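Local coordinates for transcription factor GAMBIF1 (Anopheles gambiae, PDB 1BVO), which binds DNA through its Rel-homology specificity domain and, like other Rel proteins, probably activates transcription by RNA polymerase II, at residues C[1-7]-C[40-46]; C[146-151]-C[161-165]. One frame throughout, in Å; residues are numbered along the deposited sequence.

Interaction 1 of 2, residues C[1-7]-C[40-46]; sequences PYVEITE and FPSIQVH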
loop_
_atom_site.group_PDB
_atom_site.type_symbol
_atom_site.label_atom_id
_atom_site.label_comp_id
_atom_site.label_asym_id
_atom_site.label_seq_id
_atom_site.Cartn_x
_atom_site.Cartn_y
_atom_site.Cartn_z
ATOM N N PRO C 1 45.820 8.121 -5.938
ATOM C CA PRO C 1 44.607 7.670 -6.636
ATOM C C PRO C 1 43.405 7.923 -5.745
ATOM O O PRO C 1 43.384 7.523 -4.587
ATOM C CB PRO C 1 44.780 6.186 -6.908
ATOM C CG PRO C 1 45.590 5.777 -5.699
ATOM C CD PRO C 1 46.579 6.947 -5.466
ATOM N N TYR C 2 42.459 8.688 -6.272
ATOM C CA TYR C 2 41.227 9.030 -5.570
ATOM C C TYR C 2 40.228 9.444 -6.641
ATOM O O TYR C 2 40.616 9.747 -7.770
ATOM C CB TYR C 2 41.466 10.178 -4.579
ATOM C CG TYR C 2 41.730 11.519 -5.224
ATOM C CD1 TYR C 2 43.026 11.907 -5.572
ATOM C CD2 TYR C 2 40.679 12.397 -5.502
ATOM C CE1 TYR C 2 43.270 13.138 -6.182
ATOM C CE2 TYR C 2 40.907 13.623 -6.108
ATOM C CZ TYR C 2 42.202 13.988 -6.449
ATOM O OH TYR C 2 42.422 15.184 -7.091
ATOM N N VAL C 3 38.955 9.499 -6.282
ATOM C CA VAL C 3 37.920 9.858 -7.232
ATOM C C VAL C 3 37.375 11.248 -6.980
ATOM O O VAL C 3 37.184 11.650 -5.832
ATOM C CB VAL C 3 36.750 8.866 -7.162
ATOM C CG1 VAL C 3 35.925 8.946 -8.431
ATOM C CG2 VAL C 3 37.270 7.464 -6.932
ATOM N N GLU C 4 37.140 11.989 -8.051
ATOM C CA GLU C 4 36.587 13.319 -7.920
ATOM C C GLU C 4 35.199 13.286 -8.515
ATOM O O GLU C 4 34.978 12.627 -9.530
ATOM C CB GLU C 4 37.436 14.327 -8.683
ATOM C CG GLU C 4 36.897 15.750 -8.634
ATOM C CD GLU C 4 37.466 16.643 -9.711
ATOM O OE1 GLU C 4 38.511 16.300 -10.300
ATOM O OE2 GLU C 4 36.862 17.697 -9.982
ATOM N N ILE C 5 34.238 13.894 -7.832
ATOM C CA ILE C 5 32.888 13.944 -8.364
ATOM C C ILE C 5 32.782 15.212 -9.177
ATOM O O ILE C 5 32.377 16.255 -8.670
ATOM C CB ILE C 5 31.865 13.937 -7.262
ATOM C CG1 ILE C 5 32.098 12.700 -6.405
ATOM C CG2 ILE C 5 30.454 14.018 -7.853
ATOM C CD1 ILE C 5 30.973 12.379 -5.493
ATOM N N THR C 6 33.106 15.099 -10.458
ATOM C CA THR C 6 33.117 16.235 -11.363
ATOM C C THR C 6 31.789 16.901 -11.671
ATOM O O THR C 6 31.756 18.079 -12.033
ATOM C CB THR C 6 33.890 15.900 -12.644
ATOM O OG1 THR C 6 33.274 14.793 -13.317
ATOM C CG2 THR C 6 35.329 15.529 -12.287
ATOM N N GLU C 7 30.701 16.152 -11.611
ATOM C CA GLU C 7 29.401 16.768 -11.809
ATOM C C GLU C 7 28.511 16.039 -10.853
ATOM O O GLU C 7 28.423 14.814 -10.854
ATOM C CB GLU C 7 28.881 16.733 -13.254
ATOM C CG GLU C 7 27.365 16.984 -13.372
ATOM C CD GLU C 7 26.973 18.283 -14.048
ATOM O OE1 GLU C 7 27.244 18.468 -15.246
ATOM O OE2 GLU C 7 26.335 19.120 -13.390
ATOM N N PHE C 40 24.753 15.048 -16.661
ATOM C CA PHE C 40 24.590 13.884 -15.803
ATOM C C PHE C 40 25.787 13.774 -14.820
ATOM O O PHE C 40 26.860 14.323 -15.093
ATOM C CB PHE C 40 24.515 12.649 -16.722
ATOM C CG PHE C 40 23.351 12.678 -17.709
ATOM C CD1 PHE C 40 22.056 12.388 -17.283
ATOM C CD2 PHE C 40 23.549 12.975 -19.061
ATOM C CE1 PHE C 40 20.983 12.395 -18.164
ATOM C CE2 PHE C 40 22.468 12.982 -19.966
ATOM C CZ PHE C 40 21.183 12.692 -19.510
ATOM N N PRO C 41 25.612 13.107 -13.652
ATOM C CA PRO C 41 26.681 12.944 -12.652
ATOM C C PRO C 41 27.898 12.298 -13.252
ATOM O O PRO C 41 27.782 11.364 -14.040
ATOM C CB PRO C 41 26.064 11.977 -11.641
ATOM C CG PRO C 41 24.650 12.296 -11.686
ATOM C CD PRO C 41 24.375 12.468 -13.172
ATOM N N SER C 42 29.071 12.719 -12.825
ATOM C CA SER C 42 30.265 12.112 -13.358
ATOM C C SER C 42 31.423 12.155 -12.390
ATOM O O SER C 42 31.484 13.010 -11.494
ATOM C CB SER C 42 30.634 12.730 -14.709
ATOM O OG SER C 42 30.355 14.116 -14.769
ATOM N N ILE C 43 32.255 11.130 -12.472
ATOM C CA ILE C 43 33.415 11.021 -11.619
ATOM C C ILE C 43 34.658 10.999 -12.502
ATOM O O ILE C 43 34.567 10.873 -13.734
ATOM C CB ILE C 43 33.352 9.756 -10.733
ATOM C CG1 ILE C 43 33.300 8.500 -11.602
ATOM C CG2 ILE C 43 32.150 9.829 -9.807
ATOM C CD1 ILE C 43 33.548 7.228 -10.837
ATOM N N GLN C 44 35.811 11.091 -11.851
ATOM C CA GLN C 44 37.083 11.142 -12.529
ATOM C C GLN C 44 38.121 10.620 -11.567
ATOM O O GLN C 44 38.270 11.151 -10.473
ATOM C CB GLN C 44 37.386 12.607 -12.822
ATOM C CG GLN C 44 37.809 12.927 -14.231
ATOM C CD GLN C 44 39.240 12.551 -14.495
ATOM O OE1 GLN C 44 40.120 12.746 -13.648
ATOM N NE2 GLN C 44 39.492 12.033 -15.684
ATOM N N VAL C 45 38.819 9.563 -11.934
ATOM C CA VAL C 45 39.848 9.041 -11.058
ATOM C C VAL C 45 41.115 9.837 -11.281
ATOM O O VAL C 45 41.358 10.330 -12.376
ATOM C CB VAL C 45 40.145 7.561 -11.320
ATOM C CG1 VAL C 45 41.273 7.079 -10.434
ATOM C CG2 VAL C 45 38.897 6.744 -11.098
ATOM N N HIS C 46 41.884 10.024 -10.222
ATOM C CA HIS C 46 43.141 10.743 -10.321
ATOM C C HIS C 46 44.222 9.832 -9.793
ATOM O O HIS C 46 43.947 8.900 -9.045
ATOM C CB HIS C 46 43.118 12.006 -9.468
ATOM C CG HIS C 46 42.144 13.039 -9.943
ATOM N ND1 HIS C 46 42.425 13.903 -10.978
ATOM C CD2 HIS C 46 40.918 13.368 -9.493
ATOM C CE1 HIS C 46 41.405 14.728 -11.140
ATOM N NE2 HIS C 46 40.483 14.431 -10.251
#

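Interaction 2 of 2, residues C[146-151]-C[161-165]; sequences CFQVFL and EPLTP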
loop_
_atom_site.group_PDB
_atom_site.type_symbol
_atom_site.label_atom_id
_atom_site.label_comp_id
_atom_site.label_asym_id
_atom_site.label_seq_id
_atom_site.Cartn_x
_atom_site.Cartn_y
_atom_site.Cartn_z
ATOM N N CYS C 146 26.816 6.627 -3.728
ATOM C CA CYS C 146 28.126 6.267 -3.220
ATOM C C CYS C 146 28.938 5.662 -4.358
ATOM O O CYS C 146 28.462 4.754 -5.060
ATOM C CB CYS C 146 28.030 5.271 -2.086
ATOM S SG CYS C 146 29.603 5.095 -1.205
ATOM N N PHE C 147 30.135 6.193 -4.579
ATOM C CA PHE C 147 30.976 5.687 -5.646
ATOM C C PHE C 147 32.174 4.950 -5.081
ATOM O O PHE C 147 33.113 5.563 -4.591
ATOM C CB PHE C 147 31.454 6.826 -6.549
ATOM C CG PHE C 147 30.332 7.626 -7.174
ATOM C CD1 PHE C 147 29.770 7.236 -8.376
ATOM C CD2 PHE C 147 29.846 8.765 -6.552
ATOM C CE1 PHE C 147 28.729 7.970 -8.950
ATOM C CE2 PHE C 147 28.814 9.503 -7.109
ATOM C CZ PHE C 147 28.252 9.105 -8.316
ATOM N N GLN C 148 32.122 3.627 -5.093
ATOM C CA GLN C 148 33.266 2.865 -4.615
ATOM C C GLN C 148 34.048 2.464 -5.839
ATOM O O GLN C 148 33.541 1.699 -6.678
ATOM C CB GLN C 148 32.859 1.598 -3.911
ATOM C CG GLN C 148 32.323 1.774 -2.549
ATOM C CD GLN C 148 31.745 0.497 -2.106
ATOM O OE1 GLN C 148 30.686 0.078 -2.606
ATOM N NE2 GLN C 148 32.479 -0.215 -1.257
ATOM N N VAL C 149 35.272 2.963 -5.959
ATOM C CA VAL C 149 36.091 2.633 -7.109
ATOM C C VAL C 149 37.099 1.548 -6.751
ATOM O O VAL C 149 37.632 1.528 -5.634
ATOM C CB VAL C 149 36.788 3.891 -7.684
ATOM C CG1 VAL C 149 38.018 3.510 -8.492
ATOM C CG2 VAL C 149 35.819 4.653 -8.575
ATOM N N PHE C 150 37.305 0.616 -7.681
ATOM C CA PHE C 150 38.255 -0.472 -7.490
ATOM C C PHE C 150 39.216 -0.546 -8.676
ATOM O O PHE C 150 38.795 -0.640 -9.841
ATOM C CB PHE C 150 37.547 -1.826 -7.378
ATOM C CG PHE C 150 36.601 -1.952 -6.220
ATOM C CD1 PHE C 150 37.067 -2.232 -4.933
ATOM C CD2 PHE C 150 35.228 -1.841 -6.419
ATOM C CE1 PHE C 150 36.176 -2.416 -3.868
ATOM C CE2 PHE C 150 34.328 -2.016 -5.361
ATOM C CZ PHE C 150 34.807 -2.305 -4.084
ATOM N N LEU C 151 40.505 -0.467 -8.376
ATOM C CA LEU C 151 41.550 -0.564 -9.379
ATOM C C LEU C 151 41.841 -2.017 -9.674
ATOM O O LEU C 151 41.632 -2.873 -8.812
ATOM C CB LEU C 151 42.806 0.085 -8.844
ATOM C CG LEU C 151 42.479 1.500 -8.408
ATOM C CD1 LEU C 151 43.764 2.252 -8.240
ATOM C CD2 LEU C 151 41.607 2.168 -9.467
ATOM N N GLU C 161 42.116 -3.476 -5.729
ATOM C CA GLU C 161 42.483 -2.315 -4.949
ATOM C C GLU C 161 41.361 -1.328 -4.850
ATOM O O GLU C 161 40.922 -0.762 -5.847
ATOM C CB GLU C 161 43.738 -1.651 -5.522
ATOM C CG GLU C 161 44.930 -2.592 -5.595
ATOM C CD GLU C 161 45.204 -3.312 -4.279
ATOM O OE1 GLU C 161 44.738 -2.863 -3.203
ATOM O OE2 GLU C 161 45.901 -4.346 -4.327
ATOM N N PRO C 162 40.811 -1.182 -3.649
ATOM C CA PRO C 162 39.721 -0.229 -3.522
ATOM C C PRO C 162 40.231 1.144 -3.139
ATOM O O PRO C 162 41.180 1.278 -2.360
ATOM C CB PRO C 162 38.861 -0.849 -2.430
ATOM C CG PRO C 162 39.861 -1.475 -1.526
ATOM C CD PRO C 162 40.972 -1.998 -2.435
ATOM N N LEU C 163 39.702 2.165 -3.796
ATOM C CA LEU C 163 40.059 3.532 -3.457
ATOM C C LEU C 163 38.987 3.821 -2.415
ATOM O O LEU C 163 38.001 3.087 -2.307
ATOM C CB LEU C 163 39.896 4.475 -4.650
ATOM C CG LEU C 163 40.808 4.234 -5.854
ATOM C CD1 LEU C 163 40.743 5.422 -6.798
ATOM C CD2 LEU C 163 42.240 4.004 -5.389
ATOM N N THR C 164 39.162 4.895 -1.657
ATOM C CA THR C 164 38.206 5.234 -0.612
ATOM C C THR C 164 36.880 5.743 -1.160
ATOM O O THR C 164 36.858 6.623 -2.024
ATOM C CB THR C 164 38.807 6.245 0.407
ATOM O OG1 THR C 164 37.953 7.384 0.544
ATOM C CG2 THR C 164 40.200 6.706 -0.017
ATOM N N PRO C 165 35.758 5.194 -0.647
ATOM C CA PRO C 165 34.412 5.580 -1.061
ATOM C C PRO C 165 34.288 7.083 -0.984
ATOM O O PRO C 165 34.865 7.743 -0.122
ATOM C CB PRO C 165 33.529 4.893 -0.028
ATOM C CG PRO C 165 34.293 3.646 0.267
ATOM C CD PRO C 165 35.698 4.189 0.423
HETATM O O HOH W 1 35.900 5.157 -4.173
HETATM O O HOH W 2 35.977 1.525 -2.970
#

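Interaction 1 of 2, residues C[1-7]-C[40-46]
His46, with more surface buried than any other residue here, has Tyr2 over one ring face and Glu4 at its edge, both from the antiparallel neighbour strand. Its ring and that of Tyr2 are nearly parallel (planes at 26°) but slid apart, so they barely overlap; His46 CB instead sits over the phenol face, 3.5 Å from Tyr2 CE1. Tyr2 reaches back over the histidine because its CG stands between the backbone N and carbonyl carbon (chi1 70°). Imidazole suits the site because it offers both a flat face and an in-plane N-H: His46 NE2 donates to Glu4 OE1 at 2.7 Å, on the anti lone pair. That bond would fix the ring's rotation and may favour a protonated histidine.

At the other end, Glu7 and Thr6 both face Ser42, a classic beta bulge. Glu7 N bonds to Ser42 O (3.2 Å), Ser42 N returns to Glu7 O (2.9 Å), and small Ser42 sets OG against Glu7 CB. Glu7 OE2 accepts a hydrogen bond from Asn32 N.

On the opposite face Val3 CG1 meets Ile43 CB at 3.5 Å, and these branched residues continue onto Phe147 and Val149 of strand 142-152, while strand 94-96 pairs with the other edge of strand 42-46.

Interaction 2 of 2, residues C[146-151]-C[161-165]
Leu151 and Glu161 form a reciprocal backbone pair between these antiparallel segments: Leu151 N donates to Glu161 O at 2.6 Å, in the carbonyl plane, and Glu161 N returns a longer bond to Leu151 O. One step on, Leu163 N donates a hydrogen bond to Val149 O at 2.8 Å, nearly straight (168°). Water then spans a local interruption before direct pairing resumes between Phe147 and Val166. One water donates to both Val149 O and Leu163 O, so the Val149 carbonyl accepts two hydrogen bonds. Another accepts from Val149 N at 2.9 Å and lies within bonding distance of Phe147 O, with a weak link to Thr164 O.

The two segments belong to a beta hairpin, strands 142-152 and 159-172, at one edge of the five-stranded sheet of the Rel DNA-binding domain. Prolines fit the irregular outer strand: Pro162 falls at a non-hydrogen-bonded position opposite Phe150, where its missing N-H costs no cross-strand bond, and Pro165 lies in the interruption that water spans.

Pro162 CB comes obliquely to the Phe150 ring, 3.4 Å from CD1. Farther along this side, Pro165 CG crosses Gln148 CG at 3.9 Å; Gln148 is extended beyond CG, so a methylene and not the amide meets the proline.

Leu163, directed toward the other strand, is buried and packs on the side away from Phe150. Its CD1 runs beside Val149 CG1 (3.7 Å), while CD2 meets Leu151 CD1 from a side chain crossing at about a right angle. A large apolar residue suits this place between Val149 and Leu151, for Leu163 also touches Pro1, Val3 and Val45 of the neighbouring sheet and its amino-terminal end.

In the fold
Both segments of interaction 1 precede those of interaction 2 along the chain, yet their centres lie only 11 Å apart. Each belongs to a different antiparallel sheet: 1-7 and 40-46 to a three-stranded one, 146-151 and 161-165 to the edge of a five-stranded one. The apolar faces pack together, with Val3 CG2 3.6 Å from Val149 CG2, Pro1 CB against Leu163 CD2, and Ile43 CG2 against Phe147 CD1. This packing lays the amino-terminal strand over the late hairpin, in keeping with the immunoglobulin-like beta sandwich of Rel domains. The nearest atom to the DNA is about 9 Å from it in interaction 1 and about 19 Å in interaction 2; neither reaches it, consistent with a scaffold role.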